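Local coordinates for protein fibrillarin-like rRNA/tRNA 2'-O-methyltransferase (Aeropyrum pernix, PDB 4DF3) that binds S-adenosylmethionine and probably uses it, directed by a guide RNA, to methylate ribose 2'-hydroxyls in rRNA and tRNA, at residues 60-65 with 89-94; 106-111 with 129-134. The protein carries 2 engineered substitutions. One frame throughout, in Å; residues are numbered along the deposited sequence.

Interaction 1 (60-65 with 89-94). With SAM (S-adenosylmethionine), chain C.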
ATOM      1  N   SER A  60      -7.367   5.060   0.305  1.00 10.61           N
ATOM      2  CA  SER A  60      -6.193   4.155   0.187  1.00  9.42           C
ATOM      3  C   SER A  60      -6.582   2.777  -0.201  1.00  9.20           C
ATOM      4  O   SER A  60      -7.320   2.048   0.578  1.00 10.65           O
ATOM      5  CB  SER A  60      -5.439   4.120   1.545  1.00 11.65           C
ATOM      6  OG  SER A  60      -4.411   3.091   1.555  1.00 11.40           O
ATOM      7  N   LYS A  61      -6.036   2.342  -1.347  1.00  8.84           N
ATOM      8  CA  LYS A  61      -6.465   1.020  -1.831  1.00 10.48           C
ATOM      9  C   LYS A  61      -6.078  -0.164  -0.945  1.00  9.59           C
ATOM     10  O   LYS A  61      -6.817  -1.209  -0.877  1.00  8.58           O
ATOM     11  CB  LYS A  61      -5.958   0.815  -3.257  1.00  9.27           C
ATOM     12  CG  LYS A  61      -6.687   1.703  -4.313  1.00 12.30           C
ATOM     13  CD  LYS A  61      -6.097   1.362  -5.692  1.00 11.12           C
ATOM     14  CE  LYS A  61      -6.302   2.434  -6.781  1.00 18.15           C
ATOM     15  NZ  LYS A  61      -5.371   3.594  -6.609  1.00 14.04           N
ATOM     16  N   LEU A  62      -4.954  -0.021  -0.226  1.00 10.27           N
ATOM     17  CA  LEU A  62      -4.566  -1.137   0.675  1.00  9.42           C
ATOM     18  C   LEU A  62      -5.482  -1.298   1.853  1.00  9.13           C
ATOM     19  O   LEU A  62      -5.820  -2.427   2.267  1.00  8.84           O
ATOM     20  CB  LEU A  62      -3.110  -0.924   1.193  1.00  9.97           C
ATOM     21  CG  LEU A  62      -2.510  -1.974   2.186  1.00  6.27           C
ATOM     22  CD1 LEU A  62      -2.762  -3.372   1.583  1.00  9.05           C
ATOM     23  CD2 LEU A  62      -1.004  -1.611   2.425  1.00  8.73           C
ATOM     24  N   ALA A  63      -5.926  -0.179   2.451  1.00  8.83           N
ATOM     25  CA  ALA A  63      -6.896  -0.229   3.541  1.00  8.85           C
ATOM     26  C   ALA A  63      -8.189  -0.812   2.961  1.00 10.73           C
ATOM     27  O   ALA A  63      -8.814  -1.650   3.604  1.00 10.63           O
ATOM     28  CB  ALA A  63      -7.213   1.223   4.030  1.00  9.77           C
ATOM     29  N   ALA A  64      -8.596  -0.351   1.754  1.00  9.29           N
ATOM     30  CA  ALA A  64      -9.778  -0.991   1.097  1.00 10.57           C
ATOM     31  C   ALA A  64      -9.646  -2.509   0.950  1.00 10.79           C
ATOM     32  O   ALA A  64     -10.611  -3.305   1.250  1.00  9.54           O
ATOM     33  CB  ALA A  64     -10.088  -0.299  -0.265  1.00 10.72           C
ATOM     34  N   ALA A  65      -8.443  -2.968   0.590  1.00  9.23           N
ATOM     35  CA  ALA A  65      -8.278  -4.404   0.369  1.00 10.87           C
ATOM     36  C   ALA A  65      -8.460  -5.172   1.680  1.00  9.98           C
ATOM     37  O   ALA A  65      -9.074  -6.278   1.687  1.00 10.34           O
ATOM     38  CB  ALA A  65      -6.958  -4.726  -0.269  1.00  8.49           C
ATOM     39  N   GLY A  89       2.047  10.009  -1.140  1.00 19.03           N
ATOM     40  CA  GLY A  89       2.357   9.330   0.091  1.00 16.49           C
ATOM     41  C   GLY A  89       1.180   8.892   0.950  1.00 15.87           C
ATOM     42  O   GLY A  89       1.388   8.409   2.055  1.00 15.90           O
ATOM     43  N   THR A  90      -0.045   9.050   0.455  1.00 15.71           N
ATOM     44  CA  THR A  90      -1.230   8.597   1.219  1.00 16.15           C
ATOM     45  C   THR A  90      -1.136   7.170   1.803  1.00 14.50           C
ATOM     46  O   THR A  90      -1.165   6.977   3.040  1.00 12.81           O
ATOM     47  CB  THR A  90      -2.475   8.736   0.360  1.00 17.45           C
ATOM     48  OG1 THR A  90      -2.741  10.143   0.171  1.00 19.74           O
ATOM     49  CG2 THR A  90      -3.653   8.135   1.101  1.00 20.67           C
ATOM     50  N   THR A  91      -1.007   6.161   0.936  1.00 11.33           N
ATOM     51  CA  THR A  91      -0.947   4.779   1.405  1.00 11.65           C
ATOM     52  C   THR A  91       0.448   4.540   2.006  1.00 12.03           C
ATOM     53  O   THR A  91       0.594   3.798   3.006  1.00 10.95           O
ATOM     54  CB  THR A  91      -1.242   3.806   0.246  1.00 12.97           C
ATOM     55  OG1 THR A  91      -2.593   4.063  -0.249  1.00 10.98           O
ATOM     56  CG2 THR A  91      -1.063   2.373   0.719  1.00 11.49           C
ATOM     57  N   ALA A  92       1.485   5.120   1.380  1.00 10.94           N
ATOM     58  CA  ALA A  92       2.842   4.896   1.935  1.00 11.29           C
ATOM     59  C   ALA A  92       2.953   5.424   3.360  1.00 10.36           C
ATOM     60  O   ALA A  92       3.725   4.890   4.151  1.00 11.31           O
ATOM     61  CB  ALA A  92       3.911   5.517   1.036  1.00 11.86           C
ATOM     62  N   SER A  93       2.196   6.459   3.721  1.00 11.65           N
ATOM     63  CA  SER A  93       2.377   6.983   5.082  1.00 10.83           C
ATOM     64  C   SER A  93       1.918   5.936   6.103  1.00  9.93           C
ATOM     65  O   SER A  93       2.486   5.804   7.197  1.00  9.47           O
ATOM     66  CB  SER A  93       1.586   8.314   5.312  1.00 12.10           C
ATOM     67  OG  SER A  93       0.167   8.128   5.194  1.00 14.07           O
ATOM     68  N   HIS A  94       0.834   5.239   5.784  1.00  9.82           N
ATOM     69  CA  HIS A  94       0.422   4.151   6.654  1.00  8.71           C
ATOM     70  C   HIS A  94       1.379   2.965   6.635  1.00  9.14           C
ATOM     71  O   HIS A  94       1.589   2.333   7.727  1.00 10.64           O
ATOM     72  CB  HIS A  94      -1.043   3.714   6.337  1.00  8.95           C
ATOM     73  CG  HIS A  94      -2.038   4.813   6.612  1.00  7.81           C
ATOM     74  ND1 HIS A  94      -2.525   5.108   7.874  1.00 13.00           N
ATOM     75  CD2 HIS A  94      -2.605   5.698   5.765  1.00 11.99           C
ATOM     76  CE1 HIS A  94      -3.331   6.159   7.786  1.00 12.06           C
ATOM     77  NE2 HIS A  94      -3.413   6.517   6.512  1.00 10.32           N
TER
HETATM   78  N   SAM C 301      -0.378   4.538  -4.553  1.00 16.17           N
HETATM   79  CA  SAM C 301      -0.941   5.898  -4.309  1.00 17.62           C
HETATM   80  C   SAM C 301      -1.760   5.816  -3.018  1.00 19.62           C
HETATM   81  O   SAM C 301      -2.349   4.762  -2.699  1.00 19.51           O
HETATM   82  OXT SAM C 301      -1.832   6.798  -2.286  1.00 20.72           O
HETATM   83  CB  SAM C 301      -1.872   6.386  -5.472  1.00 18.32           C
HETATM   84  CG  SAM C 301      -1.064   6.213  -6.747  1.00 19.69           C
HETATM   85  SD  SAM C 301      -1.621   7.173  -8.183  1.00 20.99           S
HETATM   86  CE  SAM C 301      -2.968   6.015  -8.536  1.00 14.88           C
HETATM   87  C5' SAM C 301      -0.425   6.633  -9.460  1.00 18.92           C
HETATM   88  C4' SAM C 301       0.889   7.419  -9.442  1.00 20.71           C
HETATM   89  O4' SAM C 301       1.926   6.776 -10.180  1.00 17.66           O
HETATM   90  C3' SAM C 301       0.850   8.831 -10.008  1.00 17.22           C
HETATM   91  O3' SAM C 301       1.294   9.674  -8.940  1.00 15.55           O
HETATM   92  C2' SAM C 301       1.719   8.827 -11.277  1.00 16.98           C
HETATM   93  O2' SAM C 301       2.431  10.032 -11.446  1.00 18.39           O
HETATM   94  C1' SAM C 301       2.686   7.683 -10.999  1.00 16.99           C
HETATM   95  N9  SAM C 301       3.110   6.921 -12.190  1.00 18.41           N
HETATM   96  C8  SAM C 301       2.401   6.560 -13.342  1.00 19.72           C
HETATM   97  N7  SAM C 301       3.255   5.842 -14.170  1.00 21.36           N
HETATM   98  C5  SAM C 301       4.456   5.754 -13.580  1.00 17.49           C
HETATM   99  C6  SAM C 301       5.634   5.133 -13.960  1.00 21.48           C
HETATM  100  N6  SAM C 301       5.813   4.452 -15.158  1.00 18.03           N
HETATM  101  N1  SAM C 301       6.630   5.264 -13.003  1.00 18.35           N
HETATM  102  C2  SAM C 301       6.606   5.915 -11.783  1.00 21.58           C
HETATM  103  N3  SAM C 301       5.413   6.520 -11.428  1.00 17.70           N
HETATM  104  C4  SAM C 301       4.402   6.445 -12.334  1.00 18.73           C
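Thr-91 OG1 is gripped from two directions. Ser-60 OG donates a hydrogen bond to it at 2.7 Å across the two segments. Thr-91 OG1 in turn donates to carboxylate O of S-adenosylmethionine at 2.6 Å. The two hydroxyls thus form a short relay ending on the methionine carboxylate. Ser-60 lies just before helix 61-67, with OG anti to its backbone N (chi1 171°). This extends the hydroxyl across to Thr-91, while Ser-60 O accepts a hydrogen bond from the backbone N of Ala-64. A weak hydrogen bond with Trp-55 NE1 also reaches Ser-60 OG. The other branch of Thr-91, CG2, lies against Leu-62 CB at 3.9 Å, so one side chain gives its polar arm to the ligand relay and its methyl to apolar contact. The second carboxylate oxygen, OXT, receives a weak bond from Thr-91 N at 3.4 Å. Thr-90 CB is close to the same OXT at 3.3 Å. Lys-61 does not join the relay. Its chain turns at the end (chi4 76°), and NZ comes 3.9 Å from the methyl carbon CE of the ligand. NZ is paired in a salt bridge with Asp-154. Tyr-152 of strand 148-153 touches Lys-61, Leu-62 and Thr-91. The carboxylate sits near the N-terminal end of helix 90-99, whose dipole would probably help stabilise its negative charge. The relay ties the starts of two helices to the methionine end of the cofactor, a buried site where the carboxylate is held by neutral hydroxyl and amide donors of this contact.

Interaction 2 (106-111 with 129-134). With SAM (S-adenosylmethionine), chain C.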
ATOM      1  N   TYR A 106      10.819   2.459  -0.372  1.00 12.24           N
ATOM      2  CA  TYR A 106      11.473   3.100  -1.481  1.00 12.54           C
ATOM      3  C   TYR A 106      10.360   3.475  -2.423  1.00 12.68           C
ATOM      4  O   TYR A 106       9.674   2.578  -3.000  1.00 11.07           O
ATOM      5  CB  TYR A 106      12.442   2.146  -2.161  1.00 13.01           C
ATOM      6  CG  TYR A 106      13.605   1.763  -1.292  1.00 10.51           C
ATOM      7  CD1 TYR A 106      14.793   2.563  -1.279  1.00 14.25           C
ATOM      8  CD2 TYR A 106      13.588   0.545  -0.600  1.00 12.84           C
ATOM      9  CE1 TYR A 106      15.909   2.157  -0.510  1.00 17.89           C
ATOM     10  CE2 TYR A 106      14.678   0.167   0.180  1.00 17.89           C
ATOM     11  CZ  TYR A 106      15.831   0.989   0.206  1.00 19.54           C
ATOM     12  OH  TYR A 106      16.953   0.613   0.955  1.00 23.95           O
ATOM     13  N   GLY A 107      10.120   4.781  -2.538  1.00 11.74           N
ATOM     14  CA  GLY A 107       8.921   5.230  -3.252  1.00 12.97           C
ATOM     15  C   GLY A 107       9.245   5.782  -4.605  1.00 13.41           C
ATOM     16  O   GLY A 107       9.748   6.882  -4.710  1.00 14.65           O
ATOM     17  N   VAL A 108       8.900   5.031  -5.641  1.00 13.97           N
ATOM     18  CA  VAL A 108       9.141   5.443  -7.035  1.00 14.83           C
ATOM     19  C   VAL A 108       7.955   6.213  -7.587  1.00 15.97           C
ATOM     20  O   VAL A 108       6.833   5.748  -7.567  1.00 14.57           O
ATOM     21  CB  VAL A 108       9.448   4.196  -7.913  1.00 14.51           C
ATOM     22  CG1 VAL A 108       9.667   4.580  -9.442  1.00 12.33           C
ATOM     23  CG2 VAL A 108      10.584   3.385  -7.334  1.00 12.78           C
ATOM     24  N   GLU A 109       8.224   7.367  -8.179  1.00 17.71           N
ATOM     25  CA  GLU A 109       7.196   8.268  -8.687  1.00 19.54           C
ATOM     26  C   GLU A 109       7.872   9.055  -9.788  1.00 19.85           C
ATOM     27  O   GLU A 109       9.012   9.575  -9.553  1.00 19.42           O
ATOM     28  CB  GLU A 109       6.757   9.250  -7.570  1.00 20.09           C
ATOM     29  CG  GLU A 109       5.877  10.429  -8.025  1.00 22.49           C
ATOM     30  CD  GLU A 109       4.660   9.970  -8.772  1.00 23.31           C
ATOM     31  OE1 GLU A 109       3.841   9.120  -8.253  1.00 18.50           O
ATOM     32  OE2 GLU A 109       4.544  10.393  -9.948  1.00 21.54           O
ATOM     33  N   PHE A 110       7.222   9.130 -10.962  1.00 21.03           N
ATOM     34  CA  PHE A 110       7.872   9.788 -12.149  1.00 24.03           C
ATOM     35  C   PHE A 110       7.484  11.240 -12.453  1.00 25.92           C
ATOM     36  O   PHE A 110       8.105  11.846 -13.330  1.00 26.38           O
ATOM     37  CB  PHE A 110       7.871   8.940 -13.411  1.00 23.28           C
ATOM     38  CG  PHE A 110       6.558   8.887 -14.177  1.00 23.44           C
ATOM     39  CD1 PHE A 110       6.579   8.399 -15.518  1.00 21.04           C
ATOM     40  CD2 PHE A 110       5.340   9.293 -13.614  1.00 22.73           C
ATOM     41  CE1 PHE A 110       5.405   8.298 -16.277  1.00 27.21           C
ATOM     42  CE2 PHE A 110       4.144   9.210 -14.374  1.00 28.02           C
ATOM     43  CZ  PHE A 110       4.169   8.720 -15.697  1.00 26.41           C
ATOM     44  N   ALA A 111       6.471  11.777 -11.758  1.00 26.41           N
ATOM     45  CA  ALA A 111       6.025  13.166 -12.011  1.00 28.03           C
ATOM     46  C   ALA A 111       6.691  14.104 -11.024  1.00 28.27           C
ATOM     47  O   ALA A 111       6.435  14.003  -9.837  1.00 28.89           O
ATOM     48  CB  ALA A 111       4.495  13.318 -11.970  1.00 28.19           C
ATOM     49  N   PHE A 129      11.881   6.761   1.435  1.00 14.56           N
ATOM     50  CA  PHE A 129      13.012   7.133   0.544  1.00 16.01           C
ATOM     51  C   PHE A 129      12.482   7.335  -0.867  1.00 16.85           C
ATOM     52  O   PHE A 129      12.298   6.356  -1.637  1.00 14.79           O
ATOM     53  CB  PHE A 129      14.067   5.988   0.553  1.00 15.41           C
ATOM     54  CG  PHE A 129      14.905   5.930   1.818  1.00 20.82           C
ATOM     55  CD1 PHE A 129      16.280   6.208   1.765  1.00 26.17           C
ATOM     56  CD2 PHE A 129      14.342   5.567   3.053  1.00 26.72           C
ATOM     57  CE1 PHE A 129      17.095   6.130   2.967  1.00 27.38           C
ATOM     58  CE2 PHE A 129      15.153   5.533   4.256  1.00 28.94           C
ATOM     59  CZ  PHE A 129      16.513   5.816   4.177  1.00 25.27           C
ATOM     60  N   PRO A 130      12.168   8.600  -1.233  1.00 16.24           N
ATOM     61  CA  PRO A 130      11.580   8.827  -2.555  1.00 17.32           C
ATOM     62  C   PRO A 130      12.688   8.702  -3.632  1.00 18.17           C
ATOM     63  O   PRO A 130      13.881   9.071  -3.419  1.00 15.89           O
ATOM     64  CB  PRO A 130      11.006  10.282  -2.464  1.00 18.63           C
ATOM     65  CG  PRO A 130      11.028  10.600  -0.965  1.00 17.87           C
ATOM     66  CD  PRO A 130      12.257   9.850  -0.470  1.00 18.25           C
ATOM     67  N   ILE A 131      12.272   8.099  -4.745  1.00 16.31           N
ATOM     68  CA  ILE A 131      13.072   7.915  -5.937  1.00 17.31           C
ATOM     69  C   ILE A 131      12.299   8.541  -7.130  1.00 17.69           C
ATOM     70  O   ILE A 131      11.152   8.110  -7.496  1.00 18.86           O
ATOM     71  CB  ILE A 131      13.292   6.413  -6.143  1.00 14.41           C
ATOM     72  CG1 ILE A 131      14.034   5.878  -4.931  1.00 17.96           C
ATOM     73  CG2 ILE A 131      14.128   6.111  -7.421  1.00 16.73           C
ATOM     74  CD1 ILE A 131      14.373   4.442  -5.082  1.00 23.35           C
ATOM     75  N   LEU A 132      12.876   9.584  -7.725  1.00 17.95           N
ATOM     76  CA  LEU A 132      12.264  10.163  -8.950  1.00 19.51           C
ATOM     77  C   LEU A 132      12.643   9.331 -10.142  1.00 19.89           C
ATOM     78  O   LEU A 132      13.779   9.355 -10.609  1.00 20.86           O
ATOM     79  CB  LEU A 132      12.741  11.628  -9.156  1.00 21.37           C
ATOM     80  CG  LEU A 132      12.172  12.393 -10.373  1.00 22.57           C
ATOM     81  CD1 LEU A 132      10.691  12.863 -10.154  1.00 27.82           C
ATOM     82  CD2 LEU A 132      13.151  13.531 -10.847  1.00 28.47           C
ATOM     83  N   GLY A 133      11.724   8.555 -10.637  1.00 19.87           N
ATOM     84  CA  GLY A 133      12.076   7.739 -11.769  1.00 20.34           C
ATOM     85  C   GLY A 133      10.877   7.055 -12.296  1.00 19.47           C
ATOM     86  O   GLY A 133       9.825   7.036 -11.634  1.00 19.30           O
ATOM     87  N   ASP A 134      11.032   6.509 -13.497  1.00 18.66           N
ATOM     88  CA  ASP A 134      10.005   5.809 -14.145  1.00 17.82           C
ATOM     89  C   ASP A 134      10.151   4.336 -13.771  1.00 16.89           C
ATOM     90  O   ASP A 134      11.193   3.719 -14.039  1.00 14.93           O
ATOM     91  CB  ASP A 134      10.134   6.061 -15.647  1.00 19.41           C
ATOM     92  CG  ASP A 134       9.023   5.500 -16.445  1.00 22.20           C
ATOM     93  OD1 ASP A 134       8.580   4.371 -16.149  1.00 20.43           O
ATOM     94  OD2 ASP A 134       8.622   6.152 -17.453  1.00 25.24           O
TER
HETATM   95  N   SAM C 301      -0.378   4.538  -4.553  1.00 16.17           N
HETATM   96  CA  SAM C 301      -0.941   5.898  -4.309  1.00 17.62           C
HETATM   97  C   SAM C 301      -1.760   5.816  -3.018  1.00 19.62           C
HETATM   98  O   SAM C 301      -2.349   4.762  -2.699  1.00 19.51           O
HETATM   99  OXT SAM C 301      -1.832   6.798  -2.286  1.00 20.72           O
HETATM  100  CB  SAM C 301      -1.872   6.386  -5.472  1.00 18.32           C
HETATM  101  CG  SAM C 301      -1.064   6.213  -6.747  1.00 19.69           C
HETATM  102  SD  SAM C 301      -1.621   7.173  -8.183  1.00 20.99           S
HETATM  103  CE  SAM C 301      -2.968   6.015  -8.536  1.00 14.88           C
HETATM  104  C5' SAM C 301      -0.425   6.633  -9.460  1.00 18.92           C
HETATM  105  C4' SAM C 301       0.889   7.419  -9.442  1.00 20.71           C
HETATM  106  O4' SAM C 301       1.926   6.776 -10.180  1.00 17.66           O
HETATM  107  C3' SAM C 301       0.850   8.831 -10.008  1.00 17.22           C
HETATM  108  O3' SAM C 301       1.294   9.674  -8.940  1.00 15.55           O
HETATM  109  C2' SAM C 301       1.719   8.827 -11.277  1.00 16.98           C
HETATM  110  O2' SAM C 301       2.431  10.032 -11.446  1.00 18.39           O
HETATM  111  C1' SAM C 301       2.686   7.683 -10.999  1.00 16.99           C
HETATM  112  N9  SAM C 301       3.110   6.921 -12.190  1.00 18.41           N
HETATM  113  C8  SAM C 301       2.401   6.560 -13.342  1.00 19.72           C
HETATM  114  N7  SAM C 301       3.255   5.842 -14.170  1.00 21.36           N
HETATM  115  C5  SAM C 301       4.456   5.754 -13.580  1.00 17.49           C
HETATM  116  C6  SAM C 301       5.634   5.133 -13.960  1.00 21.48           C
HETATM  117  N6  SAM C 301       5.813   4.452 -15.158  1.00 18.03           N
HETATM  118  N1  SAM C 301       6.630   5.264 -13.003  1.00 18.35           N
HETATM  119  C2  SAM C 301       6.606   5.915 -11.783  1.00 21.58           C
HETATM  120  N3  SAM C 301       5.413   6.520 -11.428  1.00 17.70           N
HETATM  121  C4  SAM C 301       4.402   6.445 -12.334  1.00 18.73           C
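Phe-110 and Asp-134 lie side by side and point the same way, with ring and carboxylate planes nearly perpendicular at 84°. Asp-134 OD2 meets the ring edge at Phe-110 CD1, 3.6 Å away. The adenine of S-adenosylmethionine covers one face of this ring, with C5 3.4 Å above its plane. Phe-110 CG sits between backbone N and carbonyl carbon (chi1 78°), which sets the ring against the base. Asp-134 OD1 accepts a hydrogen bond from adenine N6 at 2.9 Å, and OD2 forms a salt bridge with Arg-136. The Glu-109 carboxylate turns to the ribose: OE1 accepts a hydrogen bond from O3' at 2.7 Å and OE2 one from O2' at 2.6 Å. Ala-111 N donates to Glu-109 OE2, which receives it on its anti lone pair. This helps fix the carboxylate. The parallel strands 106-109 and 129-132 lead into the pocket, joined by four backbone hydrogen bonds. Tyr-106 and Phe-129 also lie side by side, rings oblique at 47°. An acidic residue ending strand 104-109, here Glu-109, that binds both ribose hydroxyls is characteristic of Rossmann-like methyltransferases. Ribose and base are thus each held by a carboxylate, with Phe-110 against the base.

How the interactions relate
From the N terminus, the chain first builds the antiparallel sheet of strands 4-9 to 50-54. Interaction 1 then closes a loop from the start of helix 61-67, at its N-cap, through strand 80-84, to helix 90-99. The chain passes on into strand 104-109, where interaction 2 opens. It closes after helix 112-121, with strand 128-132 laid beside its partner at the edge of the mixed sheet. The two loops follow in series and neither nest nor cross. The centres of interactions 1 and 2 are about 17 Å apart. The nearest atoms of interactions 1 and 2 are about 7 Å apart and do not touch. The cofactor bridges them: interaction 1 holds its methionine end, interaction 2 its ribose and adenine.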